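Local coordinates for protein BIFUNCTIONAL PROTEIN Proline utilization A (PutA) (Corynebacterium freiburgense, PDB 5UX5) that catalyses the two-step oxidation of proline to glutamate, pairing an FAD-dependent proline dehydrogenase with an NAD-dependent aldehyde dehydrogenase in one polypeptide, at residues A[898-903]-A[1056-1061]; A[23-28]-A[353-358]. One frame throughout, in Å; residues are numbered along the deposited sequence.

Contact 1. Residues A[898-903]-A[1056-1061]; sequences GAKAGG and LKEQAV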
ATOM      1  N   GLY A 898      -1.414   4.142  25.823  1.00 32.36           N
ATOM      2  CA  GLY A 898      -0.899   4.029  24.475  1.00 34.83           C
ATOM      3  C   GLY A 898      -0.932   2.697  23.749  1.00 28.29           C
ATOM      4  O   GLY A 898      -0.003   2.408  23.002  1.00 35.01           O
ATOM      5  N   ALA A 899      -1.950   1.866  23.921  1.00 23.96           N
ATOM      6  CA  ALA A 899      -2.023   0.695  23.043  1.00 25.22           C
ATOM      7  C   ALA A 899      -2.330   1.161  21.640  1.00 27.02           C
ATOM      8  O   ALA A 899      -2.947   2.209  21.445  1.00 29.24           O
ATOM      9  CB  ALA A 899      -3.094  -0.306  23.471  1.00 20.06           C
ATOM     10  N   LYS A 900      -1.887   0.377  20.665  1.00 28.63           N
ATOM     11  CA  LYS A 900      -2.103   0.714  19.261  1.00 19.89           C
ATOM     12  C   LYS A 900      -3.508   0.364  18.816  1.00 19.65           C
ATOM     13  O   LYS A 900      -3.983  -0.743  19.052  1.00 29.84           O
ATOM     14  CB  LYS A 900      -1.100   0.008  18.357  1.00 19.85           C
ATOM     15  CG  LYS A 900       0.257   0.578  18.496  1.00 29.84           C
ATOM     16  CD  LYS A 900       1.280  -0.083  17.633  1.00 34.20           C
ATOM     17  CE  LYS A 900       2.446   0.869  17.541  1.00 36.83           C
ATOM     18  NZ  LYS A 900       3.343   0.426  16.496  1.00 45.98           N
ATOM     19  N   ALA A 901      -4.155   1.302  18.147  1.00 25.22           N
ATOM     20  CA  ALA A 901      -5.378   0.982  17.432  1.00 28.58           C
ATOM     21  C   ALA A 901      -5.058  -0.069  16.384  1.00 29.40           C
ATOM     22  O   ALA A 901      -3.981  -0.055  15.766  1.00 26.81           O
ATOM     23  CB  ALA A 901      -5.955   2.233  16.770  1.00 29.10           C
ATOM     24  N   GLY A 902      -6.002  -0.990  16.200  1.00 20.90           N
ATOM     25  CA  GLY A 902      -5.756  -2.139  15.359  1.00 24.57           C
ATOM     26  C   GLY A 902      -4.729  -3.105  15.891  1.00 31.02           C
ATOM     27  O   GLY A 902      -4.168  -3.879  15.112  1.00 38.73           O
ATOM     28  N   GLY A 903      -4.466  -3.091  17.202  1.00 31.55           N
ATOM     29  CA  GLY A 903      -3.600  -4.061  17.845  1.00 19.14           C
ATOM     30  C   GLY A 903      -4.364  -4.718  18.965  1.00 20.85           C
ATOM     31  O   GLY A 903      -5.479  -4.310  19.293  1.00 31.99           O
ATOM     32  N   LEU A1056       6.181  -1.059  28.957  1.00 34.00           N
ATOM     33  CA  LEU A1056       6.467  -1.432  27.571  1.00 26.98           C
ATOM     34  C   LEU A1056       5.812  -0.471  26.579  1.00 29.81           C
ATOM     35  O   LEU A1056       4.710   0.050  26.790  1.00 29.36           O
ATOM     36  CB  LEU A1056       5.987  -2.863  27.274  1.00 23.62           C
ATOM     37  CG  LEU A1056       6.608  -3.981  28.120  1.00 24.20           C
ATOM     38  CD1 LEU A1056       5.766  -5.228  27.995  1.00 28.84           C
ATOM     39  CD2 LEU A1056       8.046  -4.259  27.711  1.00 24.97           C
ATOM     40  N   LYS A1057       6.488  -0.277  25.467  1.00 23.67           N
ATOM     41  CA  LYS A1057       5.967   0.500  24.354  1.00 23.27           C
ATOM     42  C   LYS A1057       5.705  -0.444  23.183  1.00 25.93           C
ATOM     43  O   LYS A1057       6.630  -1.097  22.685  1.00 27.47           O
ATOM     44  CB  LYS A1057       6.973   1.582  23.952  1.00 30.68           C
ATOM     45  CG  LYS A1057       7.299   2.629  24.995  1.00 27.02           C
ATOM     46  CD  LYS A1057       8.310   3.612  24.415  1.00 25.86           C
ATOM     47  CE  LYS A1057       9.576   2.871  24.033  1.00 34.45           C
ATOM     48  NZ  LYS A1057      10.787   3.730  23.863  1.00 45.64           N
ATOM     49  N   GLU A1058       4.464  -0.490  22.719  1.00 24.57           N
ATOM     50  CA  GLU A1058       4.146  -1.366  21.602  1.00 26.99           C
ATOM     51  C   GLU A1058       4.786  -0.825  20.327  1.00 29.72           C
ATOM     52  O   GLU A1058       4.963   0.392  20.175  1.00 26.88           O
ATOM     53  CB  GLU A1058       2.628  -1.467  21.430  1.00 24.02           C
ATOM     54  CG  GLU A1058       1.921  -2.010  22.655  1.00 24.45           C
ATOM     55  CD  GLU A1058       0.409  -2.050  22.521  1.00 30.80           C
ATOM     56  OE1 GLU A1058      -0.268  -2.449  23.511  1.00 27.85           O
ATOM     57  OE2 GLU A1058      -0.103  -1.657  21.448  1.00 32.93           O
ATOM     58  N   GLN A1059       5.150  -1.738  19.413  1.00 25.66           N
ATOM     59  CA  GLN A1059       5.760  -1.344  18.141  1.00 21.87           C
ATOM     60  C   GLN A1059       5.473  -2.340  17.024  1.00 22.54           C
ATOM     61  O   GLN A1059       5.627  -3.552  17.204  1.00 23.21           O
ATOM     62  CB  GLN A1059       7.281  -1.189  18.276  1.00 22.69           C
ATOM     63  CG  GLN A1059       8.002  -0.847  16.983  1.00 23.60           C
ATOM     64  CD  GLN A1059       9.495  -0.775  17.147  1.00 28.37           C
ATOM     65  OE1 GLN A1059      10.138  -1.775  17.463  1.00 39.86           O
ATOM     66  NE2 GLN A1059      10.070   0.402  16.895  1.00 25.57           N
ATOM     67  N   ALA A1060       5.138  -1.814  15.843  1.00 21.28           N
ATOM     68  CA  ALA A1060       4.956  -2.608  14.631  1.00 21.02           C
ATOM     69  C   ALA A1060       6.124  -2.381  13.684  1.00 26.02           C
ATOM     70  O   ALA A1060       6.456  -1.232  13.384  1.00 29.28           O
ATOM     71  CB  ALA A1060       3.658  -2.236  13.926  1.00 21.82           C
ATOM     72  N   VAL A1061       6.758  -3.467  13.225  1.00 32.29           N
ATOM     73  CA  VAL A1061       7.872  -3.386  12.276  1.00 29.41           C
ATOM     74  C   VAL A1061       7.467  -4.138  11.016  1.00 36.34           C
ATOM     75  O   VAL A1061       7.355  -5.373  11.025  1.00 39.49           O
ATOM     76  CB  VAL A1061       9.176  -3.954  12.837  1.00 22.94           C
ATOM     77  CG1 VAL A1061      10.325  -3.614  11.906  1.00 23.60           C
ATOM     78  CG2 VAL A1061       9.437  -3.430  14.243  1.00 38.39           C
TER
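Glu-1058 lays its carboxylate against the backbone of Ala-899 and the root of Lys-900. Its chain is extended, with CG beside the backbone N (chi1 -59°), so OE2 arrives at the amide of Lys-900: Lys-900 N to Glu-1058 OE2 is 2.8 Å, nearly straight, although the N-H meets the oxygen from above the carboxylate plane. OE1 of Glu-1058 lies 3.5 Å from CB of Ala-899 and accepts from Asn-905 ND2. Lys-900, also extended, slides past Glu-1058 in the opposite direction, so its NZ ends 6.4 Å from OE2 of Glu-1058. The ammonium NZ passes Ala-1060 and donates to Gly-869 O and Asn-870 OD1. From Lys-900 to Gly-903 the loop makes a type II beta turn. Strand 1056-1064 runs parallel to strand 870-873 of the aldehyde dehydrogenase part and antiparallel to strand 965-980, so the contact ties a loop of that family region to a strand from near the C-terminus. With the carboxylate spent on a main-chain N-H and an amide side chain, the opposite charges can influence each other only at a distance, and the buried lysine probably relies mostly on neutral oxygens.

Contact 2. Residues A[23-28]-A[353-358]; sequences RIIARA and NLFSVA. With FAD (flavin-adenine dinucleotide), chain E.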
ATOM      1  N   ARG A  23       3.878 -35.367 -35.077  1.00 60.52           N
ATOM      2  CA  ARG A  23       4.730 -34.633 -36.005  1.00 56.01           C
ATOM      3  C   ARG A  23       5.255 -33.363 -35.352  1.00 61.99           C
ATOM      4  O   ARG A  23       6.337 -32.886 -35.712  1.00 66.62           O
ATOM      5  CB  ARG A  23       3.985 -34.324 -37.314  1.00 49.83           C
ATOM      6  N   ILE A  24       4.522 -32.821 -34.370  1.00 62.97           N
ATOM      7  CA  ILE A  24       5.014 -31.663 -33.623  1.00 61.49           C
ATOM      8  C   ILE A  24       6.187 -32.059 -32.733  1.00 63.14           C
ATOM      9  O   ILE A  24       7.208 -31.362 -32.683  1.00 65.40           O
ATOM     10  CB  ILE A  24       3.891 -31.019 -32.787  1.00 57.93           C
ATOM     11  CG1 ILE A  24       2.793 -30.408 -33.653  1.00 54.54           C
ATOM     12  CG2 ILE A  24       4.458 -29.939 -31.888  1.00 53.41           C
ATOM     13  CD1 ILE A  24       1.622 -29.880 -32.811  1.00 46.12           C
ATOM     14  N   ILE A  25       6.056 -33.174 -32.003  1.00 64.36           N
ATOM     15  CA  ILE A  25       7.135 -33.586 -31.104  1.00 68.67           C
ATOM     16  C   ILE A  25       8.379 -33.936 -31.905  1.00 69.00           C
ATOM     17  O   ILE A  25       9.503 -33.606 -31.514  1.00 71.05           O
ATOM     18  CB  ILE A  25       6.699 -34.757 -30.200  1.00 64.43           C
ATOM     19  CG1 ILE A  25       5.513 -34.349 -29.324  1.00 60.11           C
ATOM     20  CG2 ILE A  25       7.862 -35.201 -29.315  1.00 62.69           C
ATOM     21  CD1 ILE A  25       5.015 -35.448 -28.431  1.00 60.86           C
ATOM     22  N   ALA A  26       8.198 -34.597 -33.046  1.00 69.58           N
ATOM     23  CA  ALA A  26       9.339 -34.840 -33.913  1.00 63.56           C
ATOM     24  C   ALA A  26       9.963 -33.526 -34.350  1.00 64.54           C
ATOM     25  O   ALA A  26      11.190 -33.384 -34.344  1.00 71.26           O
ATOM     26  CB  ALA A  26       8.908 -35.664 -35.124  1.00 60.16           C
ATOM     27  N   ARG A  27       9.129 -32.524 -34.635  1.00 61.53           N
ATOM     28  CA  ARG A  27       9.644 -31.247 -35.111  1.00 65.30           C
ATOM     29  C   ARG A  27      10.463 -30.550 -34.032  1.00 69.19           C
ATOM     30  O   ARG A  27      11.522 -29.968 -34.313  1.00 62.02           O
ATOM     31  CB  ARG A  27       8.495 -30.354 -35.559  1.00 59.31           C
ATOM     32  CG  ARG A  27       8.976 -29.054 -36.141  1.00 49.70           C
ATOM     33  CD  ARG A  27       9.555 -29.266 -37.504  1.00 45.83           C
ATOM     34  NE  ARG A  27       8.478 -29.594 -38.425  1.00 47.78           N
ATOM     35  CZ  ARG A  27       8.642 -30.058 -39.658  1.00 49.61           C
ATOM     36  NH1 ARG A  27       9.851 -30.261 -40.159  1.00 45.22           N
ATOM     37  NH2 ARG A  27       7.575 -30.329 -40.391  1.00 55.03           N
ATOM     38  N   ALA A  28       9.967 -30.572 -32.799  1.00 69.18           N
ATOM     39  CA  ALA A  28      10.699 -29.965 -31.701  1.00 65.58           C
ATOM     40  C   ALA A  28      12.025 -30.676 -31.481  1.00 68.11           C
ATOM     41  O   ALA A  28      13.061 -30.037 -31.265  1.00 67.54           O
ATOM     42  CB  ALA A  28       9.847 -30.011 -30.437  1.00 62.90           C
ATOM     43  N   ASN A 353      10.311 -22.038 -26.017  1.00 51.87           N
ATOM     44  CA  ASN A 353       9.840 -23.406 -25.884  1.00 51.43           C
ATOM     45  C   ASN A 353       9.614 -23.999 -27.270  1.00 51.82           C
ATOM     46  O   ASN A 353       8.671 -23.615 -27.970  1.00 52.79           O
ATOM     47  CB  ASN A 353       8.557 -23.416 -25.066  1.00 58.19           C
ATOM     48  CG  ASN A 353       8.083 -24.802 -24.772  1.00 57.26           C
ATOM     49  OD1 ASN A 353       7.883 -25.615 -25.678  1.00 50.76           O
ATOM     50  ND2 ASN A 353       7.912 -25.092 -23.495  1.00 60.04           N
ATOM     51  N   LEU A 354      10.469 -24.946 -27.665  1.00 52.73           N
ATOM     52  CA  LEU A 354      10.427 -25.461 -29.030  1.00 50.52           C
ATOM     53  C   LEU A 354       9.122 -26.190 -29.325  1.00 55.83           C
ATOM     54  O   LEU A 354       8.649 -26.193 -30.470  1.00 61.48           O
ATOM     55  CB  LEU A 354      11.599 -26.411 -29.245  1.00 45.33           C
ATOM     56  CG  LEU A 354      12.966 -25.755 -29.141  1.00 47.54           C
ATOM     57  CD1 LEU A 354      14.099 -26.805 -29.214  1.00 52.24           C
ATOM     58  CD2 LEU A 354      13.089 -24.689 -30.212  1.00 40.20           C
ATOM     59  N   PHE A 355       8.502 -26.775 -28.302  1.00 51.24           N
ATOM     60  CA  PHE A 355       7.227 -27.446 -28.514  1.00 57.09           C
ATOM     61  C   PHE A 355       6.133 -26.438 -28.842  1.00 53.85           C
ATOM     62  O   PHE A 355       5.378 -26.623 -29.808  1.00 46.52           O
ATOM     63  CB  PHE A 355       6.856 -28.267 -27.272  1.00 63.06           C
ATOM     64  CG  PHE A 355       7.739 -29.458 -27.054  1.00 68.03           C
ATOM     65  CD1 PHE A 355       7.635 -30.573 -27.876  1.00 73.23           C
ATOM     66  CD2 PHE A 355       8.673 -29.468 -26.035  1.00 69.58           C
ATOM     67  CE1 PHE A 355       8.452 -31.677 -27.689  1.00 73.40           C
ATOM     68  CE2 PHE A 355       9.493 -30.573 -25.841  1.00 72.65           C
ATOM     69  CZ  PHE A 355       9.381 -31.674 -26.670  1.00 70.25           C
ATOM     70  N   SER A 356       6.064 -25.341 -28.066  1.00 44.54           N
ATOM     71  CA  SER A 356       5.115 -24.273 -28.362  1.00 40.78           C
ATOM     72  C   SER A 356       5.321 -23.724 -29.762  1.00 41.23           C
ATOM     73  O   SER A 356       4.352 -23.440 -30.473  1.00 42.97           O
ATOM     74  CB  SER A 356       5.235 -23.152 -27.341  1.00 33.18           C
ATOM     75  OG  SER A 356       4.994 -23.657 -26.058  1.00 32.94           O
ATOM     76  N   VAL A 357       6.575 -23.562 -30.176  1.00 41.37           N
ATOM     77  CA  VAL A 357       6.822 -22.996 -31.496  1.00 42.55           C
ATOM     78  C   VAL A 357       6.498 -24.015 -32.573  1.00 45.69           C
ATOM     79  O   VAL A 357       5.852 -23.688 -33.568  1.00 50.52           O
ATOM     80  CB  VAL A 357       8.267 -22.479 -31.599  1.00 41.46           C
ATOM     81  CG1 VAL A 357       8.549 -21.951 -32.987  1.00 48.10           C
ATOM     82  CG2 VAL A 357       8.483 -21.405 -30.586  1.00 34.31           C
ATOM     83  N   ALA A 358       6.912 -25.272 -32.380  1.00 47.93           N
ATOM     84  CA  ALA A 358       6.599 -26.309 -33.364  1.00 51.17           C
ATOM     85  C   ALA A 358       5.097 -26.460 -33.566  1.00 47.24           C
ATOM     86  O   ALA A 358       4.654 -26.792 -34.671  1.00 48.11           O
ATOM     87  CB  ALA A 358       7.216 -27.645 -32.946  1.00 52.57           C
TER
HETATM   88  PA  FAD E2001       8.646 -21.631 -20.699  1.00 64.45           P
HETATM   89  O1A FAD E2001       9.599 -22.328 -19.668  1.00 58.91           O
HETATM   90  O2A FAD E2001       7.804 -22.454 -21.558  1.00 59.45           O
HETATM   91  O5B FAD E2001       7.609 -20.710 -20.176  1.00 59.82           O
HETATM   92  C5B FAD E2001       7.843 -19.999 -18.975  1.00 44.13           C
HETATM   93  C4B FAD E2001       6.598 -19.200 -18.639  1.00 41.63           C
HETATM   94  O4B FAD E2001       5.639 -20.005 -18.018  1.00 46.73           O
HETATM   95  C3B FAD E2001       6.857 -18.075 -17.688  1.00 45.35           C
HETATM   96  O3B FAD E2001       7.375 -16.920 -18.246  1.00 46.82           O
HETATM   97  C2B FAD E2001       5.514 -17.855 -17.090  1.00 40.37           C
HETATM   98  O2B FAD E2001       4.778 -16.938 -17.815  1.00 35.18           O
HETATM   99  C1B FAD E2001       4.931 -19.238 -17.069  1.00 42.76           C
HETATM  100  N9A FAD E2001       5.017 -19.871 -15.761  1.00 38.43           N
HETATM  101  C8A FAD E2001       6.120 -20.523 -15.229  1.00 31.71           C
HETATM  102  N7A FAD E2001       5.831 -20.958 -13.987  1.00 38.21           N
HETATM  103  C5A FAD E2001       4.524 -20.636 -13.638  1.00 36.04           C
HETATM  104  C6A FAD E2001       3.713 -20.855 -12.507  1.00 34.94           C
HETATM  105  N6A FAD E2001       4.170 -21.541 -11.311  1.00 30.96           N
HETATM  106  N1A FAD E2001       2.452 -20.396 -12.519  1.00 42.12           N
HETATM  107  C2A FAD E2001       1.965 -19.720 -13.607  1.00 41.07           C
HETATM  108  N3A FAD E2001       2.730 -19.491 -14.721  1.00 32.02           N
HETATM  109  C4A FAD E2001       3.993 -19.929 -14.771  1.00 36.39           C
HETATM  110  N1  FAD E2001       6.635 -10.982 -21.475  1.00 37.09           N
HETATM  111  C2  FAD E2001       5.605 -10.027 -21.151  1.00 35.70           C
HETATM  112  O2  FAD E2001       4.923 -10.176 -19.967  1.00 33.10           O
HETATM  113  N3  FAD E2001       5.369  -8.944 -22.007  1.00 36.26           N
HETATM  114  C4  FAD E2001       6.077  -8.785 -23.199  1.00 36.30           C
HETATM  115  O4  FAD E2001       5.814  -7.714 -24.036  1.00 40.58           O
HETATM  116  C4X FAD E2001       7.035  -9.854 -23.630  1.00 32.59           C
HETATM  117  N5  FAD E2001       7.647  -9.848 -24.878  1.00 34.77           N
HETATM  118  C5X FAD E2001       8.500 -10.891 -25.266  1.00 37.46           C
HETATM  119  C6  FAD E2001       9.126 -10.890 -26.527  1.00 31.71           C
HETATM  120  C7  FAD E2001       9.971 -11.938 -26.873  1.00 33.77           C
HETATM  121  C7M FAD E2001      10.661 -11.961 -28.205  1.00 31.57           C
HETATM  122  C8  FAD E2001      10.189 -12.984 -26.012  1.00 42.84           C
HETATM  123  C8M FAD E2001      11.097 -14.108 -26.393  1.00 47.92           C
HETATM  124  C9  FAD E2001       9.577 -12.991 -24.768  1.00 45.73           C
HETATM  125  C9A FAD E2001       8.740 -11.953 -24.402  1.00 41.08           C
HETATM  126  N10 FAD E2001       8.116 -12.006 -23.122  1.00 42.51           N
HETATM  127  C10 FAD E2001       7.258 -10.961 -22.717  1.00 38.29           C
HETATM  128  C1' FAD E2001       8.420 -13.117 -22.201  1.00 46.03           C
HETATM  129  C2' FAD E2001       7.435 -14.253 -22.150  1.00 46.73           C
HETATM  130  O2' FAD E2001       6.261 -13.794 -21.582  1.00 36.24           O
HETATM  131  C3' FAD E2001       8.089 -15.391 -21.336  1.00 50.06           C
HETATM  132  O3' FAD E2001       8.282 -14.935 -20.053  1.00 51.66           O
HETATM  133  C4' FAD E2001       9.428 -15.952 -21.828  1.00 49.94           C
HETATM  134  O4' FAD E2001       9.624 -15.798 -23.187  1.00 49.60           O
HETATM  135  C5' FAD E2001       9.696 -17.405 -21.373  1.00 43.68           C
HETATM  136  O5' FAD E2001       8.626 -18.324 -21.557  1.00 41.93           O
HETATM  137  P   FAD E2001       8.659 -19.571 -22.592  1.00 49.06           P
HETATM  138  O1P FAD E2001       7.437 -19.750 -23.571  1.00 49.22           O
HETATM  139  O2P FAD E2001      10.100 -19.337 -23.189  1.00 47.93           O
HETATM  140  O3P FAD E2001       9.260 -20.848 -21.794  1.00 56.94           O
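Phe-355 leaves its helix with CG beside the backbone N (chi1 -69°); CB points past helix 23-28 rather than at it, and the ring then comes nearer. CG of Phe-355 lies 4.0 Å from CB of Ala-28. One bond further, Phe-355 CD1 comes to 3.4 Å from Ala-28 CB, which sits over one face of the ring. Phe-355 CE1 also lies under this methyl and meets CG2 of Ile-25 at 3.9 Å, this branch approaching at the ring edge. At the tip, Phe-355 CZ is still 4.1 Å from Ala-28 CB. Phe-355 and Ile-25 cross obliquely, and Gln-440 of helix 438-450 also touches the Phe-355 side chain. The axes of 23-28 and 354-358 pass 8.5 Å apart at 126°, a closeness that small residues allow: Ala-28 and Ala-358 face across the interface, and the CB of Ala-358 packs 3.7 Å from CG2 of Ile-24. Helix 354-367 follows strand 345-350 of the parallel beta/alpha barrel of the proline dehydrogenase, so the N-terminal helix 16-31 packs on the outside of a barrel helix. Helix 354-367 starts at Asn-353, the N-cap, whose OD1 accepts from Ser-356 N, above the carbonyl plane, and weakly from Phe-355 N. On the other branch, Asn-353 ND2 donates to O2A of the FAD pyrophosphate at 3.3 Å. CG of Arg-27 runs beside the methyl of Ala-358, while its guanidinium forms a salt bridge with Glu-362.

In the fold
Both segments of contact 2 precede those of contact 1 in the sequence, and the chain's centre lies between the two sites, whose centres are 59 Å apart and nearest atoms about 40 Å apart. They share no helix, strand or sheet. Contact 2 belongs to the FAD-binding barrel and joins an N-terminal helix to it; contact 1 belongs to the NAD-dependent half and joins a loop of the aldehyde dehydrogenase region to strand 1056-1064, near the C-terminus. Each therefore brings a segment from near one end of the polypeptide onto a different catalytic unit of this bifunctional enzyme.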